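PDB 4BQH: Udp-n-acetylglucosamine pyrophosphorylase from Trypanosoma brucei, which probably catalyses the formation of UDP-N-acetylglucosamine and diphosphate from UTP and N-acetylglucosamine 1-phosphate, the single step from that sugar phosphate to the nucleotide sugar. Local coordinates for residues A[143-148]-A[504-509]; A[498-503]-A[532-537]. All coordinates share one frame; numbering follows the deposited sequence.

Interaction 1: residues A[143-148]-A[504-509]; sequences QRKSLF and ISPLVS
Q143 and P506 meet tip to tip: the amide oxygen OE1 of Q143 lies 3.3 Å from the ring carbon CD of P506. The same oxygen touches CA of S505 at 3.4 Å, so the carboxamide is pressed against the S505-P506 peptide unit by carbon-oxygen contacts. CG of Q143 stands beside its own backbone N (chi1 -60°), and the extended chain beyond it carries the carboxamide across. K145, two residues on, repeats this shape, and its fully stretched chain brings NZ to the same spot. NZ gives a 2.8 Å hydrogen bond to OE1 of Q143, arriving in the carbonyl plane on a lone pair at a C=O...N angle of 134°. That bond helps to fix which end of the carboxamide faces S505. NE2, at the other end, is bridged to O of I504 by a water, 3.0 Å from NE2, and also hydrogen-bonds OE2 of E503. NZ of K145 lies 3.1 Å from OG of S505 and forms salt bridges with E153, its strongest partner, and E541, which would offset the ammonium charge in this buried place. OG of S505, anti to the backbone N (chi1 177°), accepts from N of L507 at 3.2 Å and also bonds E541. P506 and L507 rest on helix 147-166 through E153. The OG-to-N bond of S505 and L507 is an ST turn, and the contact joins this turn, just past strand 501-504, to the loop leading into helix 147-166 of the GT-A-type uridylyltransferase domain.

Interaction 2: residues A[498-503]-A[532-537]; sequences CSIKAE and PVIFIR
Strands 501-503 and 533-536 pair in parallel as the two strands of a beta-alpha-beta unit whose connecting helix is 519-528. Four backbone hydrogen bonds zip them together: K501 N to P532 O, I534 N to K501 O, E503 N to I534 O at 2.8 Å, and I536 N to E503 O. Each of the residues K501 and E503 thus uses both its N and its O, while CA of V533, A502 and F535 make C-H...O contacts in the gaps. On one face CB of E503 rests on CG1 of V533 at 3.8 Å. Beyond it the E503 chain is extended and runs beside F535, pointing the same way; its carboxylate is tilted 39° from the ring and bonded to N of Q142. On the other face A502 packs on L463 of helix 448-471 and I534 on V522 of helix 519-528. CG2 of I500 meets CG1 of I534 at 3.8 Å, their side chains crossing at a slant. A water spans O of S499 and O of P532 where the strands begin. At the far end R537 folds back over F535: CD lies 3.7 Å above one ring face toward the rim, and NH1 bonds O of F535 at 3.0 Å.

How the interactions relate
The two interactions share a continuous piece of chain, since strand 501-504 runs from interaction 2 straight into the turn of interaction 1. The parallel pairing carries on across that boundary, with N of S505 2.9 Å from O of I536, a probable hydrogen bond. Q143 also belongs to both, reaching E503 with its amide end and packing CG on CE1 of F535. Interaction 1 is small and wholly buried, built from polar side-chain tips, their contacts with backbone and proline carbons, and a water, between distant parts of the sequence. Interaction 2 is larger and only partly buried, held by regular backbone bonds within one local beta-alpha-beta unit, with P532 exposed at its start.

Interaction 1: residues A[143-148]-A[504-509]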
ATOM      1  N   GLN A 143       8.193 -14.893 -15.892  1.00 18.15           N
ATOM      2  CA  GLN A 143       8.206 -15.308 -14.501  1.00 18.76           C
ATOM      3  C   GLN A 143       6.789 -15.738 -14.263  1.00 20.56           C
ATOM      4  O   GLN A 143       5.871 -15.099 -14.747  1.00 25.06           O
ATOM      5  CB  GLN A 143       8.494 -14.122 -13.563  1.00 17.74           C
ATOM      6  CG  GLN A 143       9.823 -13.460 -13.805  1.00 16.24           C
ATOM      7  CD  GLN A 143       9.927 -12.131 -13.095  1.00 16.49           C
ATOM      8  OE1 GLN A 143      10.330 -12.077 -11.938  1.00 16.41           O
ATOM      9  NE2 GLN A 143       9.556 -11.061 -13.777  1.00 15.73           N
ATOM     10  N   ARG A 144       6.566 -16.796 -13.523  1.00 22.62           N
ATOM     11  CA  ARG A 144       5.160 -17.121 -13.301  1.00 22.99           C
ATOM     12  C   ARG A 144       4.945 -16.932 -11.823  1.00 21.18           C
ATOM     13  O   ARG A 144       4.844 -17.883 -11.063  1.00 25.18           O
ATOM     14  CB  ARG A 144       4.795 -18.522 -13.832  1.00 25.01           C
ATOM     15  CG  ARG A 144       5.104 -18.753 -15.314  1.00 27.14           C
ATOM     16  CD  ARG A 144       4.422 -17.767 -16.263  1.00 26.80           C
ATOM     17  N   LYS A 145       4.955 -15.667 -11.408  1.00 17.88           N
ATOM     18  CA  LYS A 145       4.996 -15.343  -9.992  1.00 15.83           C
ATOM     19  C   LYS A 145       3.753 -14.565  -9.612  1.00 14.89           C
ATOM     20  O   LYS A 145       3.310 -13.703 -10.372  1.00 14.86           O
ATOM     21  CB  LYS A 145       6.230 -14.492  -9.690  1.00 15.50           C
ATOM     22  CG  LYS A 145       7.548 -15.199  -9.998  1.00 14.62           C
ATOM     23  CD  LYS A 145       8.705 -14.271  -9.770  1.00 14.45           C
ATOM     24  CE  LYS A 145      10.013 -14.971 -10.160  1.00 14.74           C
ATOM     25  NZ  LYS A 145      11.120 -13.981 -10.077  1.00 15.15           N
ATOM     26  N   SER A 146       3.205 -14.890  -8.447  1.00 13.58           N
ATOM     27  CA  SER A 146       2.119 -14.105  -7.849  1.00 12.68           C
ATOM     28  C   SER A 146       2.574 -12.682  -7.484  1.00 12.00           C
ATOM     29  O   SER A 146       3.767 -12.387  -7.387  1.00 11.74           O
ATOM     30  CB  SER A 146       1.535 -14.813  -6.613  1.00 12.11           C
ATOM     31  OG  SER A 146       2.456 -14.920  -5.521  1.00 12.20           O
ATOM     32  N   LEU A 147       1.609 -11.794  -7.301  1.00 10.89           N
ATOM     33  CA  LEU A 147       1.927 -10.478  -6.783  1.00 10.35           C
ATOM     34  C   LEU A 147       2.622 -10.574  -5.410  1.00 10.14           C
ATOM     35  O   LEU A 147       3.609  -9.879  -5.196  1.00  9.98           O
ATOM     36  CB  LEU A 147       0.677  -9.583  -6.753  1.00 10.44           C
ATOM     37  CG  LEU A 147       0.074  -9.288  -8.136  1.00 10.65           C
ATOM     38  CD1 LEU A 147      -1.252  -8.570  -7.907  1.00 10.56           C
ATOM     39  CD2 LEU A 147       0.999  -8.452  -9.005  1.00 10.90           C
ATOM     40  N   PHE A 148       2.151 -11.442  -4.511  1.00 10.62           N
ATOM     41  CA  PHE A 148       2.849 -11.648  -3.220  1.00 11.03           C
ATOM     42  C   PHE A 148       4.311 -12.037  -3.438  1.00 11.68           C
ATOM     43  O   PHE A 148       5.197 -11.477  -2.824  1.00 11.49           O
ATOM     44  CB  PHE A 148       2.180 -12.707  -2.336  1.00 11.03           C
ATOM     45  CG  PHE A 148       1.010 -12.207  -1.522  1.00 11.57           C
ATOM     46  CD1 PHE A 148       1.099 -11.027  -0.782  1.00 11.70           C
ATOM     47  CD2 PHE A 148      -0.156 -12.975  -1.410  1.00 11.51           C
ATOM     48  CE1 PHE A 148       0.024 -10.594   0.005  1.00 12.00           C
ATOM     49  CE2 PHE A 148      -1.237 -12.545  -0.611  1.00 11.54           C
ATOM     50  CZ  PHE A 148      -1.150 -11.348   0.091  1.00 11.17           C
ATOM     51  N   ILE A 504      12.915  -8.440 -16.131  1.00 12.11           N
ATOM     52  CA  ILE A 504      14.021  -8.701 -15.182  1.00 11.98           C
ATOM     53  C   ILE A 504      13.443  -9.081 -13.827  1.00 12.58           C
ATOM     54  O   ILE A 504      12.651  -8.328 -13.241  1.00 12.26           O
ATOM     55  CB  ILE A 504      14.937  -7.469 -15.046  1.00 11.86           C
ATOM     56  CG1 ILE A 504      15.520  -7.075 -16.415  1.00 11.58           C
ATOM     57  CG2 ILE A 504      16.061  -7.718 -14.009  1.00 11.68           C
ATOM     58  CD1 ILE A 504      16.183  -5.716 -16.466  1.00 11.25           C
ATOM     59  N   SER A 505      13.862 -10.242 -13.312  1.00 11.87           N
ATOM     60  CA  SER A 505      13.481 -10.719 -12.000  1.00 11.83           C
ATOM     61  C   SER A 505      13.900  -9.723 -10.930  1.00 11.59           C
ATOM     62  O   SER A 505      14.968  -9.159 -11.033  1.00 11.88           O
ATOM     63  CB  SER A 505      14.184 -12.051 -11.699  1.00 12.07           C
ATOM     64  OG  SER A 505      13.853 -12.464 -10.391  1.00 12.96           O
ATOM     65  N   PRO A 506      13.049  -9.517  -9.904  1.00 12.11           N
ATOM     66  CA  PRO A 506      13.507  -8.645  -8.805  1.00 12.22           C
ATOM     67  C   PRO A 506      14.701  -9.215  -8.061  1.00 12.56           C
ATOM     68  O   PRO A 506      15.435  -8.454  -7.443  1.00 12.70           O
ATOM     69  CB  PRO A 506      12.293  -8.545  -7.872  1.00 12.85           C
ATOM     70  CG  PRO A 506      11.132  -9.061  -8.634  1.00 13.13           C
ATOM     71  CD  PRO A 506      11.649  -9.948  -9.746  1.00 12.08           C
ATOM     72  N   LEU A 507      14.898 -10.534  -8.108  1.00 12.34           N
ATOM     73  CA  LEU A 507      16.094 -11.139  -7.484  1.00 13.20           C
ATOM     74  C   LEU A 507      17.382 -10.749  -8.209  1.00 13.22           C
ATOM     75  O   LEU A 507      18.487 -10.804  -7.631  1.00 13.56           O
ATOM     76  CB  LEU A 507      15.933 -12.669  -7.377  1.00 12.90           C
ATOM     77  CG  LEU A 507      14.822 -13.134  -6.432  1.00 13.21           C
ATOM     78  CD1 LEU A 507      14.690 -14.651  -6.399  1.00 14.82           C
ATOM     79  CD2 LEU A 507      14.963 -12.583  -5.012  1.00 13.29           C
ATOM     80  N   VAL A 508      17.249 -10.302  -9.454  1.00 12.75           N
ATOM     81  CA  VAL A 508      18.373  -9.701 -10.181  1.00 12.88           C
ATOM     82  C   VAL A 508      18.526  -8.202  -9.942  1.00 12.94           C
ATOM     83  O   VAL A 508      19.624  -7.727  -9.622  1.00 12.63           O
ATOM     84  CB  VAL A 508      18.296  -9.984 -11.702  1.00 13.07           C
ATOM     85  CG1 VAL A 508      19.447  -9.325 -12.436  1.00 13.08           C
ATOM     86  CG2 VAL A 508      18.333 -11.490 -11.922  1.00 13.01           C
ATOM     87  N   SER A 509      17.432  -7.458 -10.103  1.00 13.18           N
ATOM     88  CA  SER A 509      17.503  -5.997 -10.070  1.00 13.90           C
ATOM     89  C   SER A 509      16.206  -5.419  -9.567  1.00 14.47           C
ATOM     90  O   SER A 509      15.137  -5.836 -10.011  1.00 13.72           O
ATOM     91  CB  SER A 509      17.721  -5.460 -11.480  1.00 13.68           C
ATOM     92  OG  SER A 509      18.162  -4.133 -11.464  1.00 13.50           O
TER
HETATM   93  O   HOH W   1       9.841  -8.330 -12.541  1.00 13.54           O

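Interaction 2: residues A[498-503]-A[532-537]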
ATOM      1  N   CYS A 498      14.757  -3.273 -33.319  1.00 26.01           N
ATOM      2  CA  CYS A 498      13.833  -4.401 -33.287  1.00 24.96           C
ATOM      3  C   CYS A 498      12.798  -4.267 -32.164  1.00 21.91           C
ATOM      4  O   CYS A 498      12.008  -5.182 -31.939  1.00 21.64           O
ATOM      5  CB  CYS A 498      14.584  -5.721 -33.179  1.00 26.82           C
ATOM      6  SG  CYS A 498      15.615  -6.033 -34.625  1.00 32.75           S
ATOM      7  N   SER A 499      12.839  -3.139 -31.464  1.00 22.23           N
ATOM      8  CA  SER A 499      11.940  -2.869 -30.326  1.00 21.80           C
ATOM      9  C   SER A 499      11.930  -4.014 -29.308  1.00 20.20           C
ATOM     10  O   SER A 499      10.875  -4.374 -28.781  1.00 18.96           O
ATOM     11  CB  SER A 499      10.503  -2.603 -30.819  1.00 23.91           C
ATOM     12  OG  SER A 499      10.481  -1.559 -31.761  1.00 26.85           O
ATOM     13  N   ILE A 500      13.109  -4.585 -29.031  1.00 18.30           N
ATOM     14  CA  ILE A 500      13.217  -5.688 -28.072  1.00 16.68           C
ATOM     15  C   ILE A 500      12.981  -5.148 -26.656  1.00 16.38           C
ATOM     16  O   ILE A 500      13.481  -4.094 -26.301  1.00 18.15           O
ATOM     17  CB  ILE A 500      14.629  -6.326 -28.119  1.00 17.18           C
ATOM     18  CG1 ILE A 500      15.026  -6.750 -29.546  1.00 17.36           C
ATOM     19  CG2 ILE A 500      14.768  -7.480 -27.125  1.00 16.37           C
ATOM     20  CD1 ILE A 500      14.158  -7.799 -30.191  1.00 18.22           C
ATOM     21  N   LYS A 501      12.224  -5.885 -25.856  1.00 15.50           N
ATOM     22  CA  LYS A 501      11.978  -5.509 -24.462  1.00 14.80           C
ATOM     23  C   LYS A 501      12.792  -6.374 -23.524  1.00 14.77           C
ATOM     24  O   LYS A 501      13.379  -7.339 -23.945  1.00 13.58           O
ATOM     25  CB  LYS A 501      10.502  -5.702 -24.135  1.00 15.65           C
ATOM     26  CG  LYS A 501       9.574  -4.922 -25.064  1.00 15.83           C
ATOM     27  CD  LYS A 501       9.854  -3.435 -25.090  1.00 17.06           C
ATOM     28  CE  LYS A 501       8.958  -2.802 -26.159  1.00 18.38           C
ATOM     29  NZ  LYS A 501       9.414  -1.425 -26.539  1.00 19.81           N
ATOM     30  N   ALA A 502      12.804  -6.022 -22.246  1.00 13.94           N
ATOM     31  CA  ALA A 502      13.402  -6.887 -21.237  1.00 13.66           C
ATOM     32  C   ALA A 502      12.413  -7.130 -20.098  1.00 13.83           C
ATOM     33  O   ALA A 502      11.540  -6.289 -19.808  1.00 13.36           O
ATOM     34  CB  ALA A 502      14.690  -6.256 -20.710  1.00 13.41           C
ATOM     35  N   GLU A 503      12.525  -8.300 -19.479  1.00 13.44           N
ATOM     36  CA  GLU A 503      11.787  -8.629 -18.274  1.00 13.14           C
ATOM     37  C   GLU A 503      12.835  -9.107 -17.274  1.00 12.93           C
ATOM     38  O   GLU A 503      13.573 -10.059 -17.550  1.00 12.39           O
ATOM     39  CB  GLU A 503      10.779  -9.744 -18.535  1.00 14.19           C
ATOM     40  CG  GLU A 503      10.067 -10.213 -17.278  1.00 15.68           C
ATOM     41  CD  GLU A 503       9.162 -11.417 -17.479  1.00 17.00           C
ATOM     42  OE1 GLU A 503       8.790 -11.716 -18.645  1.00 18.61           O
ATOM     43  OE2 GLU A 503       8.822 -12.055 -16.461  1.00 16.54           O
ATOM     44  N   PRO A 532      11.564 -11.627 -28.524  1.00 15.57           N
ATOM     45  CA  PRO A 532      10.802 -10.384 -28.323  1.00 15.20           C
ATOM     46  C   PRO A 532      11.104  -9.726 -26.973  1.00 13.74           C
ATOM     47  O   PRO A 532      11.113  -8.496 -26.847  1.00 12.83           O
ATOM     48  CB  PRO A 532       9.342 -10.863 -28.317  1.00 15.56           C
ATOM     49  CG  PRO A 532       9.350 -12.180 -29.018  1.00 16.35           C
ATOM     50  CD  PRO A 532      10.700 -12.801 -28.782  1.00 15.83           C
ATOM     51  N   VAL A 533      11.342 -10.557 -25.971  1.00 13.72           N
ATOM     52  CA  VAL A 533      11.589 -10.062 -24.602  1.00 13.68           C
ATOM     53  C   VAL A 533      12.757 -10.843 -24.009  1.00 13.14           C
ATOM     54  O   VAL A 533      12.646 -12.026 -23.820  1.00 14.24           O
ATOM     55  CB  VAL A 533      10.352 -10.262 -23.700  1.00 13.72           C
ATOM     56  CG1 VAL A 533      10.592  -9.626 -22.333  1.00 14.19           C
ATOM     57  CG2 VAL A 533       9.100  -9.646 -24.316  1.00 12.69           C
ATOM     58  N   ILE A 534      13.857 -10.154 -23.740  1.00 13.22           N
ATOM     59  CA  ILE A 534      15.018 -10.755 -23.064  1.00 13.43           C
ATOM     60  C   ILE A 534      14.621 -10.993 -21.605  1.00 13.60           C
ATOM     61  O   ILE A 534      14.171 -10.057 -20.924  1.00 13.78           O
ATOM     62  CB  ILE A 534      16.238  -9.806 -23.176  1.00 14.27           C
ATOM     63  CG1 ILE A 534      16.704  -9.682 -24.638  1.00 16.54           C
ATOM     64  CG2 ILE A 534      17.375 -10.258 -22.252  1.00 14.88           C
ATOM     65  CD1 ILE A 534      17.306 -10.954 -25.187  1.00 17.78           C
ATOM     66  N   PHE A 535      14.741 -12.239 -21.145  1.00 12.91           N
ATOM     67  CA  PHE A 535      14.377 -12.620 -19.784  1.00 13.18           C
ATOM     68  C   PHE A 535      15.650 -12.734 -18.922  1.00 13.59           C
ATOM     69  O   PHE A 535      16.530 -13.518 -19.235  1.00 13.55           O
ATOM     70  CB  PHE A 535      13.574 -13.928 -19.824  1.00 13.86           C
ATOM     71  CG  PHE A 535      13.072 -14.397 -18.485  1.00 14.55           C
ATOM     72  CD1 PHE A 535      12.798 -13.485 -17.454  1.00 15.17           C
ATOM     73  CD2 PHE A 535      12.844 -15.746 -18.256  1.00 14.70           C
ATOM     74  CE1 PHE A 535      12.347 -13.933 -16.219  1.00 14.97           C
ATOM     75  CE2 PHE A 535      12.380 -16.200 -17.020  1.00 15.95           C
ATOM     76  CZ  PHE A 535      12.140 -15.287 -15.997  1.00 15.76           C
ATOM     77  N   ILE A 536      15.768 -11.903 -17.887  1.00 13.46           N
ATOM     78  CA  ILE A 536      16.968 -11.911 -17.018  1.00 13.74           C
ATOM     79  C   ILE A 536      16.511 -12.379 -15.633  1.00 14.15           C
ATOM     80  O   ILE A 536      15.660 -11.746 -15.009  1.00 12.99           O
ATOM     81  CB  ILE A 536      17.682 -10.533 -16.968  1.00 14.02           C
ATOM     82  CG1 ILE A 536      18.004 -10.008 -18.381  1.00 13.19           C
ATOM     83  CG2 ILE A 536      18.947 -10.609 -16.092  1.00 15.06           C
ATOM     84  CD1 ILE A 536      18.711  -8.675 -18.427  1.00 13.30           C
ATOM     85  N   ARG A 537      17.056 -13.508 -15.172  1.00 14.67           N
ATOM     86  CA  ARG A 537      16.684 -14.105 -13.881  1.00 16.33           C
ATOM     87  C   ARG A 537      17.906 -14.746 -13.243  1.00 17.03           C
ATOM     88  O   ARG A 537      18.911 -14.975 -13.936  1.00 16.49           O
ATOM     89  CB  ARG A 537      15.496 -15.094 -13.976  1.00 18.57           C
ATOM     90  CG  ARG A 537      15.759 -16.429 -14.668  1.00 21.49           C
ATOM     91  CD  ARG A 537      16.007 -16.214 -16.151  1.00 25.18           C
ATOM     92  NE  ARG A 537      15.950 -17.459 -16.910  1.00 27.47           N
ATOM     93  CZ  ARG A 537      16.032 -17.541 -18.239  1.00 29.82           C
ATOM     94  NH1 ARG A 537      16.183 -16.449 -18.990  1.00 28.60           N
ATOM     95  NH2 ARG A 537      15.961 -18.732 -18.816  1.00 31.41           N
TER
HETATM   96  O   HOH W   2       9.647  -7.045 -28.535  1.00 25.35           O